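Local coordinates for protein L-methionine gamma-lyase (Fusobacterium nucleatum subsp. nucleatum, PDB 6LXU) that is a four-chain pyridoxal-phosphate-dependent enzyme of the Cys/Met metabolism family, with its cofactor bound covalently to the protein, at residues A[274-279]-A[382-387]; A[317-322]-A[393-398]; A[141-146]-A[173-178]; A[94-99]-A[183-188]. One frame throughout, in Å; residues are numbered along the deposited sequence.

Overall arrangement
All four contacts join a helix to a neighbouring helix or strand through methyl and methylene groups, with no hydrogen bond crossing any of them; threonine methyls take part in interactions 1 and 4 and lysine methylenes in interaction 3. Interactions 1 and 2 share helix 384-396, with centres about 17 Å apart: its first turn meets helix 263-282, and its C-terminal end meets strand 314-319 of the five-stranded sheet. Interactions 3 and 4 belong to the seven-stranded sheet and touch through V184, which packs on S173, A176 and H177, while I185 faces helix 89-100. Interaction 4 is wholly buried; interactions 1, 2 and 3 each include an exposed residue, T276, I398 and K144.

Interaction 1. Residues A[274-279]-A[382-387]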
loop_
_atom_site.group_PDB
_atom_site.type_symbol
_atom_site.label_atom_id
_atom_site.label_comp_id
_atom_site.label_asym_id
_atom_site.label_seq_id
_atom_site.Cartn_x
_atom_site.Cartn_y
_atom_site.Cartn_z
ATOM N N ALA A 274 8.565 19.234 -24.104
ATOM C CA ALA A 274 7.982 20.566 -24.018
ATOM C C ALA A 274 8.597 21.534 -25.015
ATOM O O ALA A 274 7.871 22.299 -25.648
ATOM C CB ALA A 274 8.103 21.119 -22.611
ATOM N N ARG A 275 9.917 21.518 -25.162
ATOM C CA ARG A 275 10.560 22.452 -26.094
ATOM C C ARG A 275 10.064 22.224 -27.523
ATOM O O ARG A 275 9.811 23.190 -28.269
ATOM C CB ARG A 275 12.094 22.389 -25.974
ATOM C CG ARG A 275 12.573 23.127 -24.727
ATOM C CD ARG A 275 14.074 23.181 -24.495
ATOM N NE ARG A 275 14.530 22.103 -23.615
ATOM C CZ ARG A 275 15.001 20.922 -24.017
ATOM N NH1 ARG A 275 15.090 20.635 -25.317
ATOM N NH2 ARG A 275 15.386 20.018 -23.121
ATOM N N THR A 276 9.880 20.966 -27.913
ATOM C CA THR A 276 9.366 20.639 -29.226
ATOM C C THR A 276 7.922 21.103 -29.398
ATOM O O THR A 276 7.541 21.635 -30.454
ATOM C CB THR A 276 9.501 19.121 -29.453
ATOM O OG1 THR A 276 10.886 18.783 -29.385
ATOM C CG2 THR A 276 8.954 18.704 -30.783
ATOM N N ILE A 277 7.116 20.938 -28.359
ATOM C CA ILE A 277 5.730 21.390 -28.401
ATOM C C ILE A 277 5.651 22.920 -28.438
ATOM O O ILE A 277 4.790 23.464 -29.140
ATOM C CB ILE A 277 4.924 20.779 -27.230
ATOM C CG1 ILE A 277 4.830 19.262 -27.424
ATOM C CG2 ILE A 277 3.533 21.382 -27.118
ATOM C CD1 ILE A 277 4.466 18.521 -26.160
ATOM N N VAL A 278 6.522 23.606 -27.714
ATOM C CA VAL A 278 6.557 25.077 -27.773
ATOM C C VAL A 278 6.782 25.551 -29.209
ATOM O O VAL A 278 6.081 26.465 -29.684
ATOM C CB VAL A 278 7.640 25.658 -26.842
ATOM C CG1 VAL A 278 7.888 27.146 -27.101
ATOM C CG2 VAL A 278 7.247 25.450 -25.392
ATOM N N ASP A 279 7.737 24.945 -29.905
ATOM C CA ASP A 279 7.999 25.344 -31.288
ATOM C C ASP A 279 6.766 25.125 -32.165
ATOM O O ASP A 279 6.409 26.011 -32.971
ATOM C CB ASP A 279 9.197 24.586 -31.847
ATOM C CG ASP A 279 9.738 25.224 -33.115
ATOM O OD1 ASP A 279 10.157 26.390 -33.056
ATOM O OD2 ASP A 279 9.702 24.569 -34.162
ATOM N N GLU A 382 4.662 11.107 -22.853
ATOM C CA GLU A 382 4.269 10.386 -24.054
ATOM C C GLU A 382 5.212 10.731 -25.205
ATOM O O GLU A 382 5.948 11.733 -25.163
ATOM C CB GLU A 382 2.835 10.717 -24.461
ATOM C CG GLU A 382 1.784 10.424 -23.400
ATOM C CD GLU A 382 1.432 11.603 -22.521
ATOM O OE1 GLU A 382 2.235 12.567 -22.463
ATOM O OE2 GLU A 382 0.348 11.575 -21.899
ATOM N N ASN A 383 5.208 9.906 -26.246
ATOM C CA ASN A 383 6.006 10.247 -27.426
ATOM C C ASN A 383 5.515 11.568 -27.999
ATOM O O ASN A 383 4.314 11.786 -28.153
ATOM C CB ASN A 383 5.973 9.135 -28.438
ATOM C CG ASN A 383 6.624 7.889 -27.891
ATOM O OD1 ASN A 383 5.972 7.075 -27.237
ATOM N ND2 ASN A 383 7.931 7.767 -28.090
ATOM N N VAL A 384 6.458 12.471 -28.246
ATOM C CA VAL A 384 6.089 13.845 -28.574
ATOM C C VAL A 384 5.260 13.923 -29.860
ATOM O O VAL A 384 4.378 14.774 -29.980
ATOM C CB VAL A 384 7.326 14.757 -28.628
ATOM C CG1 VAL A 384 8.184 14.497 -29.850
ATOM C CG2 VAL A 384 6.927 16.225 -28.532
ATOM N N GLU A 385 5.515 13.010 -30.796
ATOM C CA GLU A 385 4.756 12.972 -32.050
ATOM C C GLU A 385 3.283 12.734 -31.762
ATOM O O GLU A 385 2.417 13.262 -32.465
ATOM C CB GLU A 385 5.263 11.880 -32.999
ATOM C CG GLU A 385 6.709 12.024 -33.467
ATOM C CD GLU A 385 7.775 11.561 -32.478
ATOM O OE1 GLU A 385 7.437 10.996 -31.404
ATOM O OE2 GLU A 385 8.974 11.751 -32.791
ATOM N N ASP A 386 2.984 11.929 -30.738
ATOM C CA ASP A 386 1.607 11.621 -30.386
ATOM C C ASP A 386 0.932 12.791 -29.674
ATOM O O ASP A 386 -0.254 13.053 -29.893
ATOM C CB ASP A 386 1.562 10.364 -29.505
ATOM C CG ASP A 386 2.118 9.137 -30.200
ATOM O OD1 ASP A 386 1.969 9.026 -31.451
ATOM O OD2 ASP A 386 2.701 8.270 -29.509
ATOM N N ILE A 387 1.667 13.490 -28.809
ATOM C CA ILE A 387 1.105 14.658 -28.146
ATOM C C ILE A 387 0.781 15.730 -29.198
ATOM O O ILE A 387 -0.304 16.301 -29.185
ATOM C CB ILE A 387 2.052 15.236 -27.070
ATOM C CG1 ILE A 387 2.417 14.179 -26.000
ATOM C CG2 ILE A 387 1.406 16.442 -26.397
ATOM C CD1 ILE A 387 3.564 14.620 -25.104
#
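I277 reaches out from helix 263-282 into the angle between V384 and I387, which stand one turn apart at the start of helix 384-396. Its CB carries two branches. CG2 takes the position anti to the backbone N and makes no contact with 382-387, while CG1, anti to the carbonyl carbon (chi1 -66°), heads for the other helix. CG1 lies 3.9 Å from V384 CG2, the two side chains sliding past each other in opposite directions. At the tip, I277 CD1 comes to 3.7 Å from I387 CG2, where the isoleucines cross at about a right angle, and it stays 4.1 Å from V384 CG2. That valine methyl also meets T276 CG2 at 3.9 Å. Threonine suits this exposed flank: its methyl packs inward while OG1 bonds to K272 O of its own helix. I277 also touches I388 and L391 further along the partner helix, and I315 of strand 314-319. N383, at the N-cap position, and D386 on the first turn hydrogen-bond to the second subunit. Although E382 O accepts from nearby N273 ND2, no hydrogen bond crosses between the two segments; with methyl and methylene groups alone meeting, the contact depends on shape and on burial of apolar surface.

Interaction 2. Residues A[317-322]-A[393-398]; sequences FELKGG and QGLEKI
L395 and I398, close to the end of the chain, share one partner, the CD2 methyl of L319 where strand 314-319 runs out. The segment 393-398 starts with Q393, which turns from the strand and serves its own segment: its backbone O and its OE1 both accept from K397 NZ, the latter at 3.1 Å with the donor in the carbonyl plane. A long flexible lysine suits this task, folding back along the chain to reach both oxygens. After G394 comes L395, whose CG is anti to the carbonyl carbon (chi1 -70°); its CD2 then meets L319 CD2 at 3.6 Å, the leucines meeting at a slant. K397 N bonds back to G394 O and I398 N to L395 O, which brings I398 round to the side of L395. I398 CD1 lies 4.1 Å from L319 CD2, so an exposed terminal residue still gives an apolar tip to the core. Its carboxylate O and the carbonyl O of L395 are both bonded by K286 NZ. On the strand side, L319 CD2 lies at the edge of the F317 ring, in its plane. Helix 322-332 closes the neighbourhood, with L329 touching both L319 and L395 and A325 touching I398, while V375 of strand 374-378 packs on L319 and F280 of helix 263-282 on L395.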
loop_
_atom_site.group_PDB
_atom_site.type_symbol
_atom_site.label_atom_id
_atom_site.label_comp_id
_atom_site.label_asym_id
_atom_site.label_seq_id
_atom_site.Cartn_x
_atom_site.Cartn_y
_atom_site.Cartn_z
ATOM N N PHE A 317 -0.714 29.047 -23.451
ATOM C CA PHE A 317 -0.833 29.664 -24.766
ATOM C C PHE A 317 -2.218 30.241 -24.925
ATOM O O PHE A 317 -3.174 29.796 -24.298
ATOM C CB PHE A 317 -0.473 28.684 -25.896
ATOM C CG PHE A 317 -1.287 27.413 -25.921
ATOM C CD1 PHE A 317 -0.926 26.303 -25.150
ATOM C CD2 PHE A 317 -2.387 27.296 -26.763
ATOM C CE1 PHE A 317 -1.666 25.130 -25.205
ATOM C CE2 PHE A 317 -3.128 26.127 -26.821
ATOM C CZ PHE A 317 -2.768 25.038 -26.038
ATOM N N GLU A 318 -2.307 31.269 -25.772
ATOM C CA GLU A 318 -3.574 31.958 -26.049
ATOM C C GLU A 318 -4.074 31.559 -27.420
ATOM O O GLU A 318 -3.407 31.801 -28.427
ATOM C CB GLU A 318 -3.388 33.470 -25.994
ATOM C CG GLU A 318 -4.688 34.270 -26.069
ATOM C CD GLU A 318 -5.449 34.355 -24.758
ATOM O OE1 GLU A 318 -4.823 34.235 -23.683
ATOM O OE2 GLU A 318 -6.674 34.604 -24.789
ATOM N N LEU A 319 -5.243 30.953 -27.473
ATOM C CA LEU A 319 -5.893 30.677 -28.738
ATOM C C LEU A 319 -6.532 31.963 -29.265
ATOM O O LEU A 319 -7.230 32.656 -28.525
ATOM C CB LEU A 319 -6.971 29.619 -28.559
ATOM C CG LEU A 319 -6.438 28.240 -28.175
ATOM C CD1 LEU A 319 -7.582 27.368 -27.689
ATOM C CD2 LEU A 319 -5.718 27.611 -29.349
ATOM N N LYS A 320 -6.305 32.281 -30.541
ATOM C CA LYS A 320 -6.855 33.533 -31.096
ATOM C C LYS A 320 -8.385 33.574 -31.102
ATOM O O LYS A 320 -8.974 34.677 -31.080
ATOM C CB LYS A 320 -6.288 33.814 -32.489
ATOM C CG LYS A 320 -6.797 32.930 -33.604
ATOM C CD LYS A 320 -5.942 33.139 -34.840
ATOM C CE LYS A 320 -6.586 32.580 -36.086
ATOM N NZ LYS A 320 -7.551 33.542 -36.696
ATOM N N GLY A 321 -9.020 32.396 -31.115
ATOM C CA GLY A 321 -10.477 32.274 -31.096
ATOM C C GLY A 321 -11.146 32.358 -29.732
ATOM O O GLY A 321 -12.356 32.161 -29.634
ATOM N N GLY A 322 -10.381 32.618 -28.672
ATOM C CA GLY A 322 -10.962 32.906 -27.370
ATOM C C GLY A 322 -11.663 31.746 -26.672
ATOM O O GLY A 322 -11.237 30.581 -26.760
ATOM N N GLN A 393 -4.893 17.725 -34.270
ATOM C CA GLN A 393 -6.263 17.376 -34.661
ATOM C C GLN A 393 -7.291 18.181 -33.879
ATOM O O GLN A 393 -8.318 18.571 -34.437
ATOM C CB GLN A 393 -6.526 15.860 -34.621
ATOM C CG GLN A 393 -6.539 15.206 -33.240
ATOM C CD GLN A 393 -7.814 15.426 -32.454
ATOM O OE1 GLN A 393 -8.895 15.648 -33.020
ATOM N NE2 GLN A 393 -7.707 15.363 -31.131
ATOM N N GLY A 394 -7.024 18.473 -32.604
ATOM C CA GLY A 394 -7.918 19.307 -31.821
ATOM C C GLY A 394 -7.979 20.735 -32.341
ATOM O O GLY A 394 -9.061 21.344 -32.429
ATOM N N LEU A 395 -6.818 21.283 -32.667
ATOM C CA LEU A 395 -6.738 22.647 -33.213
ATOM C C LEU A 395 -7.452 22.764 -34.567
ATOM O O LEU A 395 -8.027 23.818 -34.866
ATOM C CB LEU A 395 -5.283 23.098 -33.345
ATOM C CG LEU A 395 -4.552 23.372 -32.021
ATOM C CD1 LEU A 395 -3.052 23.396 -32.262
ATOM C CD2 LEU A 395 -5.033 24.657 -31.370
ATOM N N GLU A 396 -7.439 21.693 -35.364
ATOM C CA GLU A 396 -8.164 21.660 -36.650
ATOM C C GLU A 396 -9.663 21.885 -36.477
ATOM O O GLU A 396 -10.317 22.403 -37.394
ATOM C CB GLU A 396 -7.941 20.326 -37.380
ATOM C CG GLU A 396 -6.573 20.177 -38.025
ATOM C CD GLU A 396 -6.309 18.801 -38.624
ATOM O OE1 GLU A 396 -7.084 17.849 -38.372
ATOM O OE2 GLU A 396 -5.299 18.664 -39.351
ATOM N N LYS A 397 -10.214 21.505 -35.322
ATOM C CA LYS A 397 -11.655 21.635 -35.053
ATOM C C LYS A 397 -12.102 23.051 -34.699
ATOM O O LYS A 397 -13.304 23.314 -34.663
ATOM C CB LYS A 397 -12.101 20.688 -33.929
ATOM C CG LYS A 397 -11.690 19.230 -34.077
ATOM C CD LYS A 397 -12.096 18.627 -35.407
ATOM C CE LYS A 397 -11.860 17.126 -35.424
ATOM N NZ LYS A 397 -10.409 16.783 -35.461
ATOM N N ILE A 398 -11.171 23.956 -34.412
ATOM C CA ILE A 398 -11.535 25.334 -34.087
ATOM C C ILE A 398 -11.900 26.045 -35.387
ATOM O O ILE A 398 -11.082 26.113 -36.300
ATOM C CB ILE A 398 -10.389 26.098 -33.392
ATOM C CG1 ILE A 398 -10.018 25.439 -32.060
ATOM C CG2 ILE A 398 -10.786 27.560 -33.165
ATOM C CD1 ILE A 398 -8.672 25.881 -31.519
ATOM O OXT ILE A 398 -13.008 26.573 -35.544
#

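Interaction 3. Residues A[141-146]-A[173-178]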
loop_
_atom_site.group_PDB
_atom_site.type_symbol
_atom_site.label_atom_id
_atom_site.label_comp_id
_atom_site.label_asym_id
_atom_site.label_seq_id
_atom_site.Cartn_x
_atom_site.Cartn_y
_atom_site.Cartn_z
ATOM N N GLU A 141 12.382 47.639 -7.888
ATOM C CA GLU A 141 12.079 48.864 -7.147
ATOM C C GLU A 141 10.798 48.747 -6.319
ATOM O O GLU A 141 10.779 49.211 -5.180
ATOM C CB GLU A 141 12.010 50.077 -8.085
ATOM C CG GLU A 141 13.346 50.450 -8.714
ATOM C CD GLU A 141 14.402 50.824 -7.687
ATOM O OE1 GLU A 141 14.075 51.559 -6.726
ATOM O OE2 GLU A 141 15.560 50.374 -7.827
ATOM N N GLU A 142 9.753 48.126 -6.870
ATOM C CA GLU A 142 8.525 47.850 -6.094
ATOM C C GLU A 142 8.821 47.034 -4.834
ATOM O O GLU A 142 8.273 47.300 -3.765
ATOM C CB GLU A 142 7.479 47.093 -6.919
ATOM C CG GLU A 142 6.668 47.949 -7.867
ATOM C CD GLU A 142 5.513 47.194 -8.505
ATOM O OE1 GLU A 142 4.752 46.498 -7.785
ATOM O OE2 GLU A 142 5.352 47.299 -9.740
ATOM N N VAL A 143 9.697 46.041 -4.961
ATOM C CA VAL A 143 10.021 45.184 -3.834
ATOM C C VAL A 143 10.825 45.968 -2.803
ATOM O O VAL A 143 10.511 45.917 -1.617
ATOM C CB VAL A 143 10.755 43.904 -4.278
ATOM C CG1 VAL A 143 11.117 43.050 -3.074
ATOM C CG2 VAL A 143 9.874 43.114 -5.235
ATOM N N LYS A 144 11.832 46.715 -3.259
ATOM C CA LYS A 144 12.608 47.582 -2.354
ATOM C C LYS A 144 11.694 48.522 -1.570
ATOM O O LYS A 144 11.840 48.671 -0.362
ATOM C CB LYS A 144 13.600 48.441 -3.138
ATOM C CG LYS A 144 14.756 47.694 -3.774
ATOM C CD LYS A 144 15.546 48.638 -4.666
ATOM C CE LYS A 144 16.481 47.895 -5.598
ATOM N NZ LYS A 144 17.420 48.826 -6.280
ATOM N N ASN A 145 10.751 49.131 -2.278
ATOM C CA ASN A 145 9.831 50.109 -1.675
ATOM C C ASN A 145 8.843 49.480 -0.683
ATOM O O ASN A 145 8.382 50.165 0.225
ATOM C CB ASN A 145 9.058 50.876 -2.761
ATOM C CG ASN A 145 9.940 51.818 -3.568
ATOM O OD1 ASN A 145 11.053 52.169 -3.158
ATOM N ND2 ASN A 145 9.445 52.228 -4.727
ATOM N N ALA A 146 8.522 48.190 -0.855
ATOM C CA ALA A 146 7.610 47.469 0.050
ATOM C C ALA A 146 8.263 46.983 1.338
ATOM O O ALA A 146 7.549 46.661 2.297
ATOM C CB ALA A 146 6.980 46.291 -0.676
ATOM N N SER A 173 16.521 38.223 -3.368
ATOM C CA SER A 173 17.040 37.806 -2.085
ATOM C C SER A 173 17.980 38.856 -1.501
ATOM O O SER A 173 17.963 39.077 -0.303
ATOM C CB SER A 173 17.752 36.460 -2.166
ATOM O OG SER A 173 16.823 35.419 -2.500
ATOM N N LYS A 174 18.794 39.483 -2.353
ATOM C CA LYS A 174 19.665 40.583 -1.887
ATOM C C LYS A 174 18.853 41.736 -1.340
ATOM O O LYS A 174 19.206 42.295 -0.293
ATOM C CB LYS A 174 20.584 41.058 -3.010
ATOM C CG LYS A 174 21.678 40.059 -3.294
ATOM C CD LYS A 174 22.446 40.467 -4.523
ATOM C CE LYS A 174 23.541 39.477 -4.814
ATOM N NZ LYS A 174 24.223 39.815 -6.074
ATOM N N ILE A 175 17.756 42.077 -2.003
ATOM C CA ILE A 175 16.874 43.149 -1.515
ATOM C C ILE A 175 16.266 42.768 -0.174
ATOM O O ILE A 175 16.279 43.547 0.780
ATOM C CB ILE A 175 15.775 43.479 -2.538
ATOM C CG1 ILE A 175 16.420 44.100 -3.779
ATOM C CG2 ILE A 175 14.714 44.415 -1.955
ATOM C CD1 ILE A 175 15.540 44.117 -4.991
ATOM N N ALA A 176 15.711 41.558 -0.089
ATOM C CA ALA A 176 15.114 41.088 1.167
ATOM C C ALA A 176 16.100 41.120 2.330
ATOM O O ALA A 176 15.753 41.527 3.444
ATOM C CB ALA A 176 14.575 39.679 0.978
ATOM N N HIS A 177 17.328 40.694 2.053
ATOM C CA HIS A 177 18.333 40.543 3.082
ATOM C C HIS A 177 18.976 41.854 3.547
ATOM O O HIS A 177 19.775 41.829 4.478
ATOM C CB HIS A 177 19.384 39.532 2.649
ATOM C CG HIS A 177 18.873 38.120 2.658
ATOM N ND1 HIS A 177 19.305 37.165 1.764
ATOM C CD2 HIS A 177 17.946 37.513 3.444
ATOM C CE1 HIS A 177 18.681 36.026 2.016
ATOM N NE2 HIS A 177 17.854 36.207 3.025
ATOM N N THR A 178 18.560 42.975 2.974
ATOM C CA THR A 178 18.906 44.278 3.562
ATOM C C THR A 178 18.273 44.433 4.945
ATOM O O THR A 178 18.752 45.236 5.751
ATOM C CB THR A 178 18.495 45.470 2.680
ATOM O OG1 THR A 178 17.081 45.489 2.485
ATOM C CG2 THR A 178 19.201 45.437 1.332
#
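I175 points its whole side chain at K144 and V143, joining two helices packed on the seven-stranded sheet of the alpha/beta domain, as in fold type I pyridoxal-phosphate enzymes. Helix 169-176 is the connection of a beta-alpha-beta crossover between the parallel, adjacent strands 151-157 and 183-187; helix 140-146 links strand 131-135 to 151-157. The isoleucine and K144 cross at about a right angle. Both branches of I175 press on the base of the lysine: CG2 is 3.7 Å from K144 CG, and CD1 is 3.9 Å from the same atom. The lysine chain, extended beyond CG, then runs outward past the isoleucine, and its CE is again 3.9 Å from I175 CD1. Lysine suits this border between interior and solvent because its methylenes can cover an apolar neighbour while the ammonium stays outside. There K144 NZ forms a salt bridge with E141 OE2 at 2.9 Å, approaching on the syn side but 34° out of the carboxylate plane, an intrahelical link that probably steadies the lysine chain. V143 meets the isoleucine obliquely from the buried side. Its CG1 stands anti to the backbone N (chi1 178°) and reaches I175 CG2 at 4.0 Å, while V135 of strand 131-135 and T137 lie beside it. The carbonyl O of I175 itself takes two bonds from T178: the backbone N gives one, and T178 OG1 donates the other to I175 O at 2.7 Å, nearly along the C=O axis (161°).

Interaction 4. Residues A[94-99]-A[183-188]; sequences SSTLWT and LVIVDN
Helix 89-100 lies over strand 183-187 with T96 and I185 as the nearest pair, their CA atoms 9.0 Å apart, a separation that side chains must fill. I185 does so with its CG1 branch, anti to the carbonyl carbon (chi1 -56°), which carries CD1 straight to the helix. That methyl meets T96 CG2 at 3.8 Å, tip to tip, and L97 CD2 at 3.9 Å. A slender isoleucine tip suits a place between two consecutive helix residues. Threonine can be buried there because its OG1 bonds to A92 O one turn back, leaving the methyl for the strand. T99 uses the same device, its OG1 donating to S95 O at 2.7 Å. D187, two residues along the same strand, has OD2 close to N1 of the modified residue LLP at position 212, which puts the strand beside the cofactor. I185 is flanked by V153 and Y155 of strand 151-157 and T96 by I205 of strand 205-209. Helix 229-244 lies against helix 89-100, I235 touching T96, and W98 stacks on W98 of a third subunit, placing helix 89-100 between the central sheet and the subunit interface.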
loop_
_atom_site.group_PDB
_atom_site.type_symbol
_atom_site.label_atom_id
_atom_site.label_comp_id
_atom_site.label_asym_id
_atom_site.label_seq_id
_atom_site.Cartn_x
_atom_site.Cartn_y
_atom_site.Cartn_z
ATOM N N SER A 94 2.284 26.161 4.659
ATOM C CA SER A 94 1.668 26.637 5.896
ATOM C C SER A 94 2.517 26.302 7.114
ATOM O O SER A 94 2.687 27.144 8.003
ATOM C CB SER A 94 0.232 26.121 6.053
ATOM O OG SER A 94 0.180 24.710 6.144
ATOM N N SER A 95 3.066 25.091 7.192
ATOM C CA SER A 95 3.889 24.743 8.342
ATOM C C SER A 95 5.059 25.706 8.479
ATOM O O SER A 95 5.417 26.117 9.581
ATOM C CB SER A 95 4.452 23.342 8.237
ATOM O OG SER A 95 3.441 22.334 8.270
ATOM N N THR A 96 5.660 26.051 7.346
ATOM C CA THR A 96 6.766 27.009 7.326
ATOM C C THR A 96 6.313 28.389 7.806
ATOM O O THR A 96 6.937 28.976 8.702
ATOM C CB THR A 96 7.375 27.087 5.912
ATOM O OG1 THR A 96 7.915 25.804 5.566
ATOM C CG2 THR A 96 8.490 28.116 5.860
ATOM N N LEU A 97 5.239 28.899 7.237
ATOM C CA LEU A 97 4.780 30.248 7.571
ATOM C C LEU A 97 4.319 30.375 9.017
ATOM O O LEU A 97 4.649 31.369 9.691
ATOM C CB LEU A 97 3.702 30.698 6.592
ATOM C CG LEU A 97 4.203 30.899 5.152
ATOM C CD1 LEU A 97 3.042 31.131 4.216
ATOM C CD2 LEU A 97 5.195 32.046 5.039
ATOM N N TRP A 98 3.596 29.379 9.531
ATOM C CA TRP A 98 3.167 29.438 10.930
ATOM C C TRP A 98 4.337 29.380 11.900
ATOM O O TRP A 98 4.228 29.865 13.040
ATOM C CB TRP A 98 2.183 28.310 11.286
ATOM C CG TRP A 98 0.847 28.365 10.610
ATOM C CD1 TRP A 98 0.255 27.335 9.949
ATOM C CD2 TRP A 98 -0.066 29.477 10.529
ATOM N NE1 TRP A 98 -0.971 27.715 9.480
ATOM C CE2 TRP A 98 -1.191 29.033 9.797
ATOM C CE3 TRP A 98 -0.040 30.816 10.980
ATOM C CZ2 TRP A 98 -2.281 29.877 9.496
ATOM C CZ3 TRP A 98 -1.135 31.666 10.671
ATOM C CH2 TRP A 98 -2.240 31.183 9.944
ATOM N N THR A 99 5.430 28.737 11.496
ATOM C CA THR A 99 6.625 28.665 12.327
ATOM C C THR A 99 7.330 30.018 12.434
ATOM O O THR A 99 7.705 30.444 13.536
ATOM C CB THR A 99 7.602 27.603 11.786
ATOM O OG1 THR A 99 6.946 26.328 11.820
ATOM C CG2 THR A 99 8.871 27.524 12.630
ATOM N N LEU A 183 13.358 36.504 6.039
ATOM C CA LEU A 183 13.599 35.216 5.381
ATOM C C LEU A 183 13.011 35.224 3.987
ATOM O O LEU A 183 11.903 35.716 3.782
ATOM C CB LEU A 183 12.956 34.091 6.182
ATOM C CG LEU A 183 13.533 33.855 7.575
ATOM C CD1 LEU A 183 12.611 32.942 8.373
ATOM C CD2 LEU A 183 14.941 33.283 7.496
ATOM N N VAL A 184 13.749 34.654 3.039
ATOM C CA VAL A 184 13.290 34.494 1.679
ATOM C C VAL A 184 12.857 33.037 1.492
ATOM O O VAL A 184 13.640 32.118 1.735
ATOM C CB VAL A 184 14.377 34.876 0.648
ATOM C CG1 VAL A 184 13.831 34.739 -0.769
ATOM C CG2 VAL A 184 14.868 36.300 0.878
ATOM N N ILE A 185 11.601 32.867 1.056
ATOM C CA ILE A 185 10.991 31.544 0.864
ATOM C C ILE A 185 10.612 31.454 -0.597
ATOM O O ILE A 185 9.959 32.353 -1.113
ATOM C CB ILE A 185 9.742 31.360 1.761
ATOM C CG1 ILE A 185 10.113 31.601 3.226
ATOM C CG2 ILE A 185 9.138 29.980 1.548
ATOM C CD1 ILE A 185 8.955 31.549 4.194
ATOM N N VAL A 186 11.002 30.362 -1.263
ATOM C CA VAL A 186 10.676 30.156 -2.673
ATOM C C VAL A 186 9.942 28.839 -2.871
ATOM O O VAL A 186 10.410 27.792 -2.433
ATOM C CB VAL A 186 11.941 30.174 -3.553
ATOM C CG1 VAL A 186 11.631 29.799 -4.994
ATOM C CG2 VAL A 186 12.567 31.547 -3.487
ATOM N N ASP A 187 8.831 28.922 -3.583
ATOM C CA ASP A 187 8.108 27.742 -4.067
ATOM C C ASP A 187 8.737 27.328 -5.391
ATOM O O ASP A 187 8.535 27.974 -6.411
ATOM C CB ASP A 187 6.624 28.085 -4.189
ATOM C CG ASP A 187 5.768 26.928 -4.664
ATOM O OD1 ASP A 187 6.328 25.956 -5.215
ATOM O OD2 ASP A 187 4.523 27.018 -4.503
ATOM N N ASN A 188 9.531 26.252 -5.331
ATOM C CA ASN A 188 10.316 25.750 -6.460
ATOM C C ASN A 188 9.642 24.572 -7.172
ATOM O O ASN A 188 10.305 23.799 -7.861
ATOM C CB ASN A 188 11.717 25.348 -5.960
ATOM C CG ASN A 188 12.761 25.259 -7.065
ATOM O OD1 ASN A 188 12.742 26.056 -8.004
ATOM N ND2 ASN A 188 13.685 24.296 -6.942
#